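Local coordinates for ESX-5 secretion-associated protein EspG5 (Mycobacterium marinum, PDB 6VJ5) that acts as a specific cytoplasmic chaperone for cognate PE/PPE proteins, preventing aggregation of their dimers and supporting secretion through ESX-5, at residues C[35-40]-C[107-112]; C[15-20]-C[137-142]; C[22-27]-C[73-78]; C[28-33]-C[82-87]; C[8-13]-C[59-64]. One frame throughout, in Å; residues are numbered along the deposited sequence.

Contact 1 (C[35-40]-C[107-112])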
# COMPACT_ATOMS: atom_id res chain seq x y z
N CYS C 35 -9.91 -2.52 -8.38
CA CYS C 35 -8.56 -2.44 -8.92
C CYS C 35 -7.57 -2.13 -7.81
O CYS C 35 -7.94 -1.74 -6.70
CB CYS C 35 -8.49 -1.37 -10.00
SG CYS C 35 -9.47 -1.77 -11.45
N ARG C 36 -6.30 -2.34 -8.10
CA ARG C 36 -5.26 -1.96 -7.16
C ARG C 36 -5.25 -0.44 -7.03
O ARG C 36 -5.35 0.26 -8.05
CB ARG C 36 -3.89 -2.47 -7.61
CG ARG C 36 -3.16 -3.27 -6.54
CD ARG C 36 -1.70 -3.50 -6.91
NE ARG C 36 -1.55 -4.06 -8.26
CZ ARG C 36 -0.42 -4.03 -8.96
NH1 ARG C 36 -0.38 -4.55 -10.17
NH2 ARG C 36 0.67 -3.47 -8.45
N PRO C 37 -5.19 0.11 -5.82
CA PRO C 37 -5.02 1.56 -5.71
C PRO C 37 -3.65 1.96 -6.22
O PRO C 37 -2.69 1.19 -6.15
CB PRO C 37 -5.17 1.82 -4.20
CG PRO C 37 -4.79 0.53 -3.55
CD PRO C 37 -5.19 -0.57 -4.51
N TYR C 38 -3.57 3.16 -6.78
CA TYR C 38 -2.31 3.72 -7.24
C TYR C 38 -1.83 4.76 -6.23
O TYR C 38 -2.62 5.60 -5.79
CB TYR C 38 -2.43 4.36 -8.62
CG TYR C 38 -1.23 5.23 -8.96
CD1 TYR C 38 0.02 4.67 -9.18
CD2 TYR C 38 -1.36 6.61 -9.05
CE1 TYR C 38 1.11 5.46 -9.47
CE2 TYR C 38 -0.27 7.41 -9.35
CZ TYR C 38 0.96 6.83 -9.56
OH TYR C 38 2.04 7.62 -9.86
N VAL C 39 -0.55 4.70 -5.88
CA VAL C 39 0.04 5.60 -4.90
C VAL C 39 1.21 6.31 -5.57
O VAL C 39 2.18 5.66 -6.00
CB VAL C 39 0.50 4.85 -3.64
CG1 VAL C 39 1.29 5.76 -2.73
CG2 VAL C 39 -0.72 4.27 -2.92
N SER C 40 1.12 7.63 -5.66
CA SER C 40 2.18 8.43 -6.25
C SER C 40 3.48 8.23 -5.48
O SER C 40 3.49 8.17 -4.25
CB SER C 40 1.78 9.91 -6.26
OG SER C 40 1.24 10.30 -5.01
N GLY C 107 -6.58 -8.97 0.68
CA GLY C 107 -6.75 -7.91 -0.29
C GLY C 107 -6.81 -8.38 -1.72
O GLY C 107 -6.47 -7.63 -2.64
N SER C 108 -7.24 -9.62 -1.95
CA SER C 108 -7.36 -10.14 -3.30
C SER C 108 -8.20 -9.20 -4.15
O SER C 108 -9.23 -8.69 -3.71
CB SER C 108 -7.98 -11.53 -3.28
OG SER C 108 -8.06 -12.06 -4.59
N ARG C 109 -7.76 -8.96 -5.38
CA ARG C 109 -8.54 -8.16 -6.31
C ARG C 109 -9.46 -9.03 -7.16
O ARG C 109 -10.17 -8.49 -8.02
CB ARG C 109 -7.60 -7.34 -7.20
CG ARG C 109 -6.57 -6.50 -6.41
CD ARG C 109 -7.19 -5.24 -5.81
NE ARG C 109 -7.84 -5.46 -4.52
CZ ARG C 109 -8.56 -4.53 -3.89
NH1 ARG C 109 -8.72 -3.33 -4.42
NH2 ARG C 109 -9.12 -4.81 -2.71
N ASP C 110 -9.48 -10.34 -6.94
CA ASP C 110 -10.39 -11.20 -7.68
C ASP C 110 -11.83 -10.87 -7.32
O ASP C 110 -12.13 -10.33 -6.26
CB ASP C 110 -10.14 -12.68 -7.37
CG ASP C 110 -8.82 -13.19 -7.91
OD1 ASP C 110 -8.30 -12.63 -8.90
OD2 ASP C 110 -8.32 -14.18 -7.34
N ILE C 111 -12.73 -11.22 -8.23
CA ILE C 111 -14.17 -11.19 -7.97
C ILE C 111 -14.71 -12.58 -8.25
O ILE C 111 -14.07 -13.39 -8.94
CB ILE C 111 -14.88 -10.11 -8.81
CG1 ILE C 111 -14.64 -10.31 -10.30
CG2 ILE C 111 -14.43 -8.72 -8.39
CD1 ILE C 111 -15.40 -9.32 -11.17
N PRO C 112 -15.90 -12.90 -7.73
CA PRO C 112 -16.46 -14.24 -7.95
C PRO C 112 -16.69 -14.51 -9.43
O PRO C 112 -17.12 -13.63 -10.18
CB PRO C 112 -17.78 -14.22 -7.16
CG PRO C 112 -17.58 -13.13 -6.13
CD PRO C 112 -16.74 -12.09 -6.82
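R109 NH1 donates to the backbone oxygen of C35 over 2.9 Å, with a somewhat bent N-H...O angle of 147°. The oxygen lies almost exactly in the guanidinium plane and so is met by its edge, whereas seen from the carbonyl the donor stands well above the plane of the peptide group. Behind the bond, R109 CD rests 3.7 Å from C35 O and passes R36 N at 3.8 Å, which brings the aliphatic part of the arginine against the same peptide. Two bends, at chi2 (-77°) and chi3 (85°), curl the chain back over its own loop. They bring R109 NE to the carbonyl oxygen of G107 at 3.2 Å, and this second bond helps to fix the rotation of the group. The loop joins strands 83-91 and 115-123 of the large antiparallel sheet, and S108 shapes it as an ST turn, its OG accepting from D110 N. Across the contact, C35 directs its CB away from the loop, and its side chain packs on F17 and Q21 of helix 14-23. R36 turns its charged end to D15 at the start of that helix and forms a cation-pi pair with W18. R109 NH1 has a further partner, an acidic side chain on the chain of another protein; R36, P37 and R109 each also pack on an aromatic side chain of that protein.

Contact 2 (C[15-20]-C[137-142])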
# COMPACT_ATOMS: atom_id res chain seq x y z
N ASP C 15 -4.15 -5.56 -14.11
CA ASP C 15 -2.83 -4.94 -14.09
C ASP C 15 -2.79 -3.74 -15.03
O ASP C 15 -2.31 -2.66 -14.66
CB ASP C 15 -1.76 -5.96 -14.48
CG ASP C 15 -1.44 -6.92 -13.35
OD1 ASP C 15 -1.56 -6.51 -12.17
OD2 ASP C 15 -1.06 -8.07 -13.64
N GLY C 16 -3.29 -3.91 -16.26
CA GLY C 16 -3.26 -2.82 -17.21
C GLY C 16 -4.09 -1.62 -16.78
O GLY C 16 -3.69 -0.47 -16.97
N PHE C 17 -5.26 -1.88 -16.19
CA PHE C 17 -6.08 -0.77 -15.73
C PHE C 17 -5.38 0.03 -14.64
O PHE C 17 -5.56 1.25 -14.54
CB PHE C 17 -7.42 -1.27 -15.20
CG PHE C 17 -8.43 -0.17 -15.00
CD1 PHE C 17 -8.41 0.60 -13.85
CD2 PHE C 17 -9.37 0.10 -15.97
CE1 PHE C 17 -9.33 1.61 -13.66
CE2 PHE C 17 -10.29 1.12 -15.79
CZ PHE C 17 -10.27 1.87 -14.64
N TRP C 18 -4.58 -0.64 -13.81
CA TRP C 18 -3.84 0.06 -12.76
C TRP C 18 -2.72 0.91 -13.34
O TRP C 18 -2.43 1.99 -12.82
CB TRP C 18 -3.31 -0.95 -11.75
CG TRP C 18 -2.29 -0.42 -10.81
CD1 TRP C 18 -2.52 0.25 -9.64
CD2 TRP C 18 -0.88 -0.55 -10.92
NE1 TRP C 18 -1.33 0.56 -9.03
CE2 TRP C 18 -0.31 0.08 -9.80
CE3 TRP C 18 -0.03 -1.12 -11.88
CZ2 TRP C 18 1.07 0.15 -9.60
CZ3 TRP C 18 1.33 -1.06 -11.68
CH2 TRP C 18 1.87 -0.43 -10.55
N MET C 19 -2.08 0.45 -14.42
CA MET C 19 -1.02 1.25 -15.03
C MET C 19 -1.58 2.53 -15.64
O MET C 19 -0.99 3.60 -15.47
CB MET C 19 -0.29 0.41 -16.07
CG MET C 19 0.10 -0.95 -15.53
SD MET C 19 1.56 -1.67 -16.30
CE MET C 19 1.04 -1.70 -18.01
N LEU C 20 -2.71 2.44 -16.33
CA LEU C 20 -3.34 3.65 -16.85
C LEU C 20 -3.61 4.63 -15.73
O LEU C 20 -3.37 5.84 -15.87
CB LEU C 20 -4.63 3.30 -17.58
CG LEU C 20 -4.45 2.24 -18.68
CD1 LEU C 20 -5.79 1.81 -19.23
CD2 LEU C 20 -3.56 2.78 -19.79
N ILE C 137 -11.46 -5.51 -17.57
CA ILE C 137 -12.29 -4.32 -17.47
C ILE C 137 -12.41 -3.71 -18.86
O ILE C 137 -11.42 -3.66 -19.60
CB ILE C 137 -11.70 -3.30 -16.46
CG1 ILE C 137 -11.65 -3.91 -15.06
CG2 ILE C 137 -12.53 -2.03 -16.46
CD1 ILE C 137 -10.63 -3.27 -14.13
N THR C 138 -13.62 -3.29 -19.22
CA THR C 138 -13.91 -2.69 -20.51
C THR C 138 -14.41 -1.28 -20.27
O THR C 138 -15.39 -1.09 -19.53
CB THR C 138 -14.96 -3.50 -21.28
OG1 THR C 138 -14.38 -4.73 -21.74
CG2 THR C 138 -15.49 -2.72 -22.47
N VAL C 139 -13.76 -0.29 -20.88
CA VAL C 139 -14.11 1.11 -20.73
C VAL C 139 -14.61 1.64 -22.07
O VAL C 139 -14.06 1.29 -23.12
CB VAL C 139 -12.91 1.94 -20.23
CG1 VAL C 139 -13.31 3.39 -20.02
CG2 VAL C 139 -12.36 1.35 -18.94
N ASP C 140 -15.64 2.48 -22.02
CA ASP C 140 -16.26 3.00 -23.23
C ASP C 140 -17.26 4.06 -22.84
O ASP C 140 -17.64 4.18 -21.67
CB ASP C 140 -16.94 1.88 -24.04
CG ASP C 140 -17.39 2.34 -25.41
OD1 ASP C 140 -17.73 3.53 -25.56
OD2 ASP C 140 -17.42 1.52 -26.35
N ASP C 141 -17.68 4.85 -23.83
CA ASP C 141 -18.75 5.81 -23.64
C ASP C 141 -20.09 5.09 -23.62
O ASP C 141 -20.26 4.03 -24.23
CB ASP C 141 -18.74 6.86 -24.76
CG ASP C 141 -17.59 7.84 -24.63
OD1 ASP C 141 -17.53 8.58 -23.62
OD2 ASP C 141 -16.74 7.87 -25.54
N VAL C 142 -21.05 5.67 -22.91
CA VAL C 142 -22.36 5.06 -22.72
C VAL C 142 -23.42 6.14 -22.88
O VAL C 142 -23.29 7.25 -22.34
CB VAL C 142 -22.48 4.37 -21.35
CG1 VAL C 142 -22.43 5.41 -20.23
CG2 VAL C 142 -23.76 3.57 -21.26
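F17 projects from helix 14-23 toward strand 136-141, where its ring meets I137 and V139, neighbours on one side of the strand. With CG anti to the backbone N (chi1 -167°), the ring is carried clear of the helix, and chi2 of -82° turns it roughly perpendicular to the CA-CB-CG plane. I137 touches it with two branches. Its CG1 branch points away from the carbonyl carbon, and chi2 of 157° extends CD1 back toward the root of the phenylalanine, 3.9 Å from F17 CB. The other branch, CG2, approaches farther out, 3.8 Å from F17 CD2, obliquely to the ring. V139 is met differently: its CG2 sits in the ring plane, at the edge, 3.8 Å from F17 CE2. One aromatic side chain thus meets an isoleucine from its base along one side, and a valine at the outer edge, crossing both at about a right angle. T138, between them, sends its CB away from the helix, as strand alternation requires, and its OG1 bonds to T11. M75 and L78 of helix 69-79 also pack on F17, so the ring sits between helix 69-79 and strand 136-141. All three contacting residues are buried, and the arrangement is helix-on-sheet packing, as in alpha+beta folds, with an aromatic residue of the helix set against the face of an antiparallel sheet.

Contact 3 (C[22-27]-C[73-78])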
# COMPACT_ATOMS: atom_id res chain seq x y z
N ALA C 22 -1.86 4.90 -13.10
CA ALA C 22 -0.56 5.46 -12.76
C ALA C 22 -0.12 6.49 -13.79
O ALA C 22 0.28 7.60 -13.44
CB ALA C 22 0.47 4.33 -12.64
N LEU C 23 -0.20 6.14 -15.08
CA LEU C 23 0.20 7.07 -16.13
C LEU C 23 -0.57 8.38 -16.06
O LEU C 23 -0.06 9.41 -16.53
CB LEU C 23 0.00 6.44 -17.51
CG LEU C 23 0.82 5.19 -17.81
CD1 LEU C 23 0.47 4.61 -19.17
CD2 LEU C 23 2.31 5.48 -17.74
N LEU C 24 -1.77 8.37 -15.49
CA LEU C 24 -2.63 9.54 -15.45
C LEU C 24 -2.89 10.03 -14.04
O LEU C 24 -3.80 10.84 -13.83
CB LEU C 24 -3.96 9.21 -16.15
CG LEU C 24 -3.85 8.65 -17.57
CD1 LEU C 24 -5.04 7.75 -17.87
CD2 LEU C 24 -3.75 9.76 -18.60
N ASP C 25 -2.11 9.55 -13.06
CA ASP C 25 -2.20 9.99 -11.67
C ASP C 25 -3.64 9.93 -11.17
O ASP C 25 -4.18 10.90 -10.64
CB ASP C 25 -1.61 11.39 -11.49
CG ASP C 25 -1.57 11.83 -10.04
OD1 ASP C 25 -1.02 11.08 -9.20
OD2 ASP C 25 -2.09 12.93 -9.74
N ILE C 26 -4.26 8.76 -11.32
CA ILE C 26 -5.59 8.49 -10.80
C ILE C 26 -5.43 7.56 -9.60
O ILE C 26 -4.98 6.42 -9.74
CB ILE C 26 -6.50 7.88 -11.87
CG1 ILE C 26 -6.67 8.87 -13.03
CG2 ILE C 26 -7.86 7.52 -11.28
CD1 ILE C 26 -6.93 8.22 -14.37
N ARG C 27 -5.79 8.06 -8.42
CA ARG C 27 -5.61 7.29 -7.19
C ARG C 27 -6.60 6.14 -7.12
O ARG C 27 -6.21 4.97 -7.06
CB ARG C 27 -5.74 8.21 -5.98
CG ARG C 27 -5.55 7.50 -4.64
CD ARG C 27 -5.71 8.47 -3.47
NE ARG C 27 -4.66 9.49 -3.46
CZ ARG C 27 -4.60 10.49 -2.59
NH1 ARG C 27 -5.53 10.62 -1.66
NH2 ARG C 27 -3.61 11.37 -2.65
N ALA C 73 -9.58 10.62 -21.55
CA ALA C 73 -10.76 11.40 -21.18
C ALA C 73 -11.77 10.55 -20.43
O ALA C 73 -12.37 11.01 -19.45
CB ALA C 73 -11.39 12.02 -22.42
N ARG C 74 -11.96 9.30 -20.86
CA ARG C 74 -12.90 8.42 -20.17
C ARG C 74 -12.42 8.08 -18.77
O ARG C 74 -13.22 8.05 -17.82
CB ARG C 74 -13.11 7.14 -20.99
CG ARG C 74 -13.41 7.39 -22.46
CD ARG C 74 -13.98 6.16 -23.15
NE ARG C 74 -14.42 6.47 -24.51
CZ ARG C 74 -13.64 6.39 -25.58
NH1 ARG C 74 -12.38 5.99 -25.47
NH2 ARG C 74 -14.13 6.70 -26.78
N MET C 75 -11.11 7.83 -18.60
CA MET C 75 -10.58 7.53 -17.28
C MET C 75 -10.77 8.69 -16.32
O MET C 75 -10.93 8.47 -15.11
CB MET C 75 -9.09 7.19 -17.39
CG MET C 75 -8.79 6.07 -18.35
SD MET C 75 -9.49 4.52 -17.77
CE MET C 75 -8.33 4.09 -16.47
N ARG C 76 -10.74 9.92 -16.82
CA ARG C 76 -10.92 11.07 -15.95
C ARG C 76 -12.35 11.17 -15.45
O ARG C 76 -12.59 11.73 -14.37
CB ARG C 76 -10.53 12.35 -16.70
CG ARG C 76 -9.07 12.38 -17.11
CD ARG C 76 -8.24 13.14 -16.10
NE ARG C 76 -6.81 12.84 -16.22
CZ ARG C 76 -6.05 13.21 -17.24
NH1 ARG C 76 -6.57 13.89 -18.26
NH2 ARG C 76 -4.76 12.90 -17.25
N VAL C 77 -13.31 10.65 -16.20
CA VAL C 77 -14.68 10.59 -15.71
C VAL C 77 -14.77 9.62 -14.53
O VAL C 77 -15.28 9.96 -13.46
CB VAL C 77 -15.65 10.19 -16.84
CG1 VAL C 77 -17.09 10.39 -16.41
CG2 VAL C 77 -15.35 10.98 -18.11
N LEU C 78 -14.25 8.40 -14.71
CA LEU C 78 -14.20 7.44 -13.62
C LEU C 78 -13.44 8.00 -12.42
O LEU C 78 -13.80 7.74 -11.27
CB LEU C 78 -13.55 6.14 -14.10
CG LEU C 78 -14.09 5.51 -15.38
CD1 LEU C 78 -13.14 4.44 -15.92
CD2 LEU C 78 -15.47 4.90 -15.15
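L24 and I26 reach across to M75 from a Schellman motif that ends helix 14-23. D25, with positive phi, is its C-prime residue: D25 N bonds to A22 O at 3.1 Å, and I26 N bonds back to Q21 O. The turn leaves L24 and I26 both directed at helix 69-79. The tightly packed part of the contact is apolar and inward. I26 CD1 lies 3.9 Å from M75 CB, and L24 CD1 comes to 4.1 Å from the same carbon, each side chain crossing the methionine at about a right angle. M75, bent at chi2 (-65°) and chi3 (-76°), then curls its thioether on toward F17 and L20 of helix 14-23, so the buried layer continues along that helix. The outer side is partly exposed and more polar, resting on a single guanidinium nitrogen. R76 starts off beside the contact, but a bend at chi2 brings its guanidinium back toward L24. There the arginine makes van der Waals contact without any bond to the leucine: R76 NH2 lies 3.6 Å from L24 CD2, oblique to the guanidinium plane, and 3.9 Å from L24 CB.

Contact 4 (C[28-33]-C[82-87])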
# COMPACT_ATOMS: atom_id res chain seq x y z
N HIS C 28 -7.89 6.45 -7.11
CA HIS C 28 -8.92 5.44 -7.01
C HIS C 28 -10.01 5.71 -8.04
O HIS C 28 -10.29 6.86 -8.40
CB HIS C 28 -9.53 5.38 -5.58
CG HIS C 28 -10.19 6.65 -5.12
ND1 HIS C 28 -9.48 7.69 -4.55
CD2 HIS C 28 -11.49 7.02 -5.10
CE1 HIS C 28 -10.32 8.66 -4.22
NE2 HIS C 28 -11.54 8.28 -4.55
N VAL C 29 -10.60 4.63 -8.53
CA VAL C 29 -11.84 4.69 -9.29
C VAL C 29 -12.91 4.07 -8.40
O VAL C 29 -12.69 3.87 -7.19
CB VAL C 29 -11.74 3.97 -10.64
CG1 VAL C 29 -10.80 4.74 -11.55
CG2 VAL C 29 -11.26 2.55 -10.45
N ALA C 30 -14.06 3.73 -8.97
CA ALA C 30 -15.11 3.09 -8.20
C ALA C 30 -14.55 1.85 -7.50
O ALA C 30 -13.85 1.05 -8.13
CB ALA C 30 -16.27 2.69 -9.11
N PRO C 31 -14.83 1.67 -6.20
CA PRO C 31 -14.36 0.45 -5.53
C PRO C 31 -14.92 -0.83 -6.14
O PRO C 31 -14.29 -1.88 -6.01
CB PRO C 31 -14.84 0.63 -4.08
CG PRO C 31 -15.98 1.62 -4.17
CD PRO C 31 -15.66 2.52 -5.33
N GLU C 32 -16.07 -0.76 -6.81
CA GLU C 32 -16.69 -1.98 -7.33
C GLU C 32 -15.85 -2.62 -8.43
O GLU C 32 -15.94 -3.83 -8.65
CB GLU C 32 -18.09 -1.67 -7.86
CG GLU C 32 -19.11 -1.35 -6.79
CD GLU C 32 -19.06 0.10 -6.36
OE1 GLU C 32 -18.19 0.83 -6.86
OE2 GLU C 32 -19.89 0.50 -5.52
N LEU C 33 -15.04 -1.83 -9.14
CA LEU C 33 -14.11 -2.40 -10.11
C LEU C 33 -12.95 -3.11 -9.44
O LEU C 33 -12.22 -3.85 -10.11
CB LEU C 33 -13.58 -1.30 -11.02
CG LEU C 33 -14.64 -0.65 -11.91
CD1 LEU C 33 -14.18 0.71 -12.37
CD2 LEU C 33 -14.92 -1.56 -13.09
N ASP C 82 -19.19 13.20 -11.05
CA ASP C 82 -20.21 13.84 -10.24
C ASP C 82 -21.26 12.83 -9.79
O ASP C 82 -21.86 12.98 -8.72
CB ASP C 82 -20.88 14.98 -11.01
CG ASP C 82 -19.87 16.00 -11.52
OD1 ASP C 82 -19.01 16.47 -10.74
OD2 ASP C 82 -19.95 16.35 -12.72
N LEU C 83 -21.48 11.79 -10.59
CA LEU C 83 -22.48 10.77 -10.34
C LEU C 83 -21.93 9.42 -10.75
O LEU C 83 -21.27 9.29 -11.78
CB LEU C 83 -23.76 11.07 -11.13
CG LEU C 83 -24.92 10.08 -10.97
CD1 LEU C 83 -25.46 10.12 -9.56
CD2 LEU C 83 -26.01 10.40 -11.99
N GLU C 84 -22.18 8.42 -9.91
CA GLU C 84 -21.85 7.03 -10.21
C GLU C 84 -23.08 6.18 -9.98
O GLU C 84 -23.70 6.24 -8.91
CB GLU C 84 -20.69 6.53 -9.34
CG GLU C 84 -19.35 6.49 -10.06
CD GLU C 84 -18.18 6.36 -9.11
OE1 GLU C 84 -18.35 6.64 -7.90
OE2 GLU C 84 -17.08 5.99 -9.57
N VAL C 85 -23.46 5.41 -11.00
CA VAL C 85 -24.52 4.42 -10.92
C VAL C 85 -23.87 3.06 -11.04
O VAL C 85 -23.11 2.81 -11.99
CB VAL C 85 -25.59 4.63 -12.01
CG1 VAL C 85 -26.61 3.52 -11.97
CG2 VAL C 85 -26.27 5.98 -11.83
N VAL C 86 -24.15 2.17 -10.09
CA VAL C 86 -23.51 0.87 -10.03
C VAL C 86 -24.57 -0.21 -10.18
O VAL C 86 -25.69 -0.07 -9.67
CB VAL C 86 -22.73 0.68 -8.72
CG1 VAL C 86 -22.35 -0.78 -8.53
CG2 VAL C 86 -21.50 1.57 -8.70
N ALA C 87 -24.21 -1.30 -10.86
CA ALA C 87 -25.05 -2.48 -10.99
C ALA C 87 -24.17 -3.71 -10.83
O ALA C 87 -23.18 -3.86 -11.56
CB ALA C 87 -25.77 -2.51 -12.34
O HOH W 1 -15.32 5.24 -11.19
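E32 and V86 pack against each other between a short 3-10 turn, 31-33, and strand 83-91. From CB the glutamate runs to CG, which touches V86 CG1 at 3.7 Å. A bend at chi2 (83°) then brings the carboxylate against the valine: CD is 3.7 Å from V86 CG2, and OE1 stands 3.9 Å from that methyl. At the tip, OE2 lies 3.7 Å from V86 CG2, but its polar partners are on strand 221-231, where it pairs with R228 and bonds to Y226 OH. Two residues back along the strand, E84 reverses the roles: the carboxylate comes from the strand and the methyl from the loop. Its chain is extended beyond CG and carries OE2 to 3.4 Å from A30 CB. A water joins the two residues as well, accepting from A30 N at 3.0 Å and donating to E84 OE2 over a distance so short that its exact value is doubtful. The other oxygen, E84 OE1, is bonded to Y230 OH and makes a long, weak ion pair with R228. Strand 83-91 begins at a classic beta bulge facing R122, formed by D82 and L83, while P31 and E32 also pack on side chains of another protein's chain. The two buried glutamates bring like charges near each other, E32 OE1 lying 5.9 Å from E84 OE1. R228, paired with E32 and weakly with E84, together with tyrosine hydroxyls and a water, would help to offset their mutual repulsion and may favour their ionised forms.

Contact 5 (C[8-13]-C[59-64])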
# COMPACT_ATOMS: atom_id res chain seq x y z
N THR C 8 -14.27 1.53 -30.70
CA THR C 8 -14.41 2.65 -29.79
C THR C 8 -14.18 2.25 -28.33
O THR C 8 -13.93 3.11 -27.48
CB THR C 8 -15.82 3.28 -29.91
OG1 THR C 8 -16.07 3.67 -31.26
CG2 THR C 8 -15.95 4.50 -29.00
N ASP C 9 -14.27 0.96 -28.04
CA ASP C 9 -14.09 0.44 -26.70
C ASP C 9 -12.71 -0.18 -26.53
O ASP C 9 -12.01 -0.46 -27.51
CB ASP C 9 -15.16 -0.62 -26.38
CG ASP C 9 -15.10 -1.81 -27.33
OD1 ASP C 9 -14.99 -1.58 -28.55
OD2 ASP C 9 -15.16 -2.96 -26.85
N ILE C 10 -12.33 -0.39 -25.28
CA ILE C 10 -11.07 -1.05 -24.96
C ILE C 10 -11.30 -2.04 -23.82
O ILE C 10 -12.29 -1.96 -23.09
CB ILE C 10 -9.96 -0.06 -24.54
CG1 ILE C 10 -10.39 0.72 -23.30
CG2 ILE C 10 -9.65 0.89 -25.68
CD1 ILE C 10 -9.28 1.54 -22.70
N THR C 11 -10.36 -2.97 -23.68
CA THR C 11 -10.42 -3.96 -22.61
C THR C 11 -9.00 -4.24 -22.13
O THR C 11 -8.14 -4.62 -22.92
CB THR C 11 -11.09 -5.25 -23.08
OG1 THR C 11 -12.48 -5.00 -23.34
CG2 THR C 11 -10.96 -6.34 -22.02
N VAL C 12 -8.78 -4.04 -20.83
CA VAL C 12 -7.49 -4.31 -20.20
C VAL C 12 -7.73 -5.23 -19.02
O VAL C 12 -8.82 -5.27 -18.44
CB VAL C 12 -6.79 -3.01 -19.75
CG1 VAL C 12 -6.61 -2.06 -20.92
CG2 VAL C 12 -7.59 -2.35 -18.63
N ASN C 13 -6.69 -5.98 -18.66
CA ASN C 13 -6.76 -6.76 -17.43
C ASN C 13 -6.58 -5.83 -16.23
O ASN C 13 -6.42 -4.61 -16.37
CB ASN C 13 -5.75 -7.90 -17.46
CG ASN C 13 -4.32 -7.43 -17.59
OD1 ASN C 13 -3.96 -6.34 -17.16
ND2 ASN C 13 -3.47 -8.29 -18.16
N GLN C 59 -2.00 -2.03 -28.91
CA GLN C 59 -3.38 -1.64 -29.18
C GLN C 59 -3.54 -0.14 -29.37
O GLN C 59 -4.66 0.32 -29.62
CB GLN C 59 -4.29 -2.10 -28.04
CG GLN C 59 -4.36 -3.61 -27.86
CD GLN C 59 -4.72 -4.33 -29.15
OE1 GLN C 59 -3.86 -4.92 -29.80
NE2 GLN C 59 -5.99 -4.28 -29.51
N GLY C 60 -2.47 0.64 -29.25
CA GLY C 60 -2.56 2.08 -29.35
C GLY C 60 -3.10 2.77 -28.12
O GLY C 60 -3.21 4.00 -28.12
N ILE C 61 -3.45 2.02 -27.07
CA ILE C 61 -3.97 2.62 -25.85
C ILE C 61 -2.95 3.58 -25.26
O ILE C 61 -3.30 4.66 -24.76
CB ILE C 61 -4.36 1.53 -24.84
CG1 ILE C 61 -5.37 0.57 -25.47
CG2 ILE C 61 -4.92 2.15 -23.57
CD1 ILE C 61 -5.66 -0.65 -24.62
N VAL C 62 -1.68 3.20 -25.29
CA VAL C 62 -0.59 4.05 -24.83
C VAL C 62 0.36 4.25 -26.00
O VAL C 62 0.88 3.28 -26.56
CB VAL C 62 0.15 3.43 -23.63
CG1 VAL C 62 1.44 4.19 -23.36
CG2 VAL C 62 -0.74 3.43 -22.40
N VAL C 63 0.55 5.51 -26.38
CA VAL C 63 1.49 5.88 -27.44
C VAL C 63 2.75 6.38 -26.75
O VAL C 63 2.74 7.44 -26.12
CB VAL C 63 0.89 6.93 -28.38
CG1 VAL C 63 1.67 6.95 -29.69
CG2 VAL C 63 -0.58 6.65 -28.62
N GLY C 64 3.83 5.61 -26.85
CA GLY C 64 5.04 5.91 -26.13
C GLY C 64 4.82 5.87 -24.63
O GLY C 64 4.77 4.79 -24.03
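Chi1 of -57° at I61 places CG1 anti to the carbonyl carbon, and chi2 of 172° extends the chain straight, so that CD1 reaches V12 on strand 10-13. V12 answers with CG1, likewise anti to its own carbonyl carbon, and the two methyls meet at 4.1 Å with the side chains at a slant. A second touch lies nearer the root of the isoleucine, where I61 CG1 is 4.3 Å from I10 CG2. I61 therefore spans two residues of one strand face, I10 and V12, while T11 between them directs its CB away. These are light van der Waals contacts and nothing polar links the two segments. The turn before it probably helps to place the isoleucine: G60, with positive phi, ends helix 51-58 in a Schellman motif. I61 then leads into the small hairpin formed by strands 62-63 and 66-67. Around the pair, V12 also packs on F17, I61 on L20 and I10 on V71, which continues the apolar layer into helices 14-23 and 69-79. Just after V12, N13 is the N-cap of helix 14-23, its OD1 accepting from G16 N. The arrangement is that of an edge strand of an antiparallel sheet, packed on one side by the turn that follows helix 51-58.

Overall arrangement
From the N terminus, edge strand 10-13 enters contact 5, whose loop closes when the chain returns after helix 51-58. Helix 14-23 then opens contact 2, the longest closure, completed only at strand 136-141. Its C-terminal end opens contact 3, closed by helix 69-79; the loop that follows supplies contact 4, closed on strand 83-91, and contact 1, closed by the loop before strand 115-123. Contacts 1, 3 and 4 all nest within contact 2, whereas contact 5 crosses it. Contacts 1, 3, 4 and 5 cross one another in every pairing. Together they join helices 14-23 and 69-79, the turn after helix 51-58 and both loops to strands 10-13, 83-91 and 136-141.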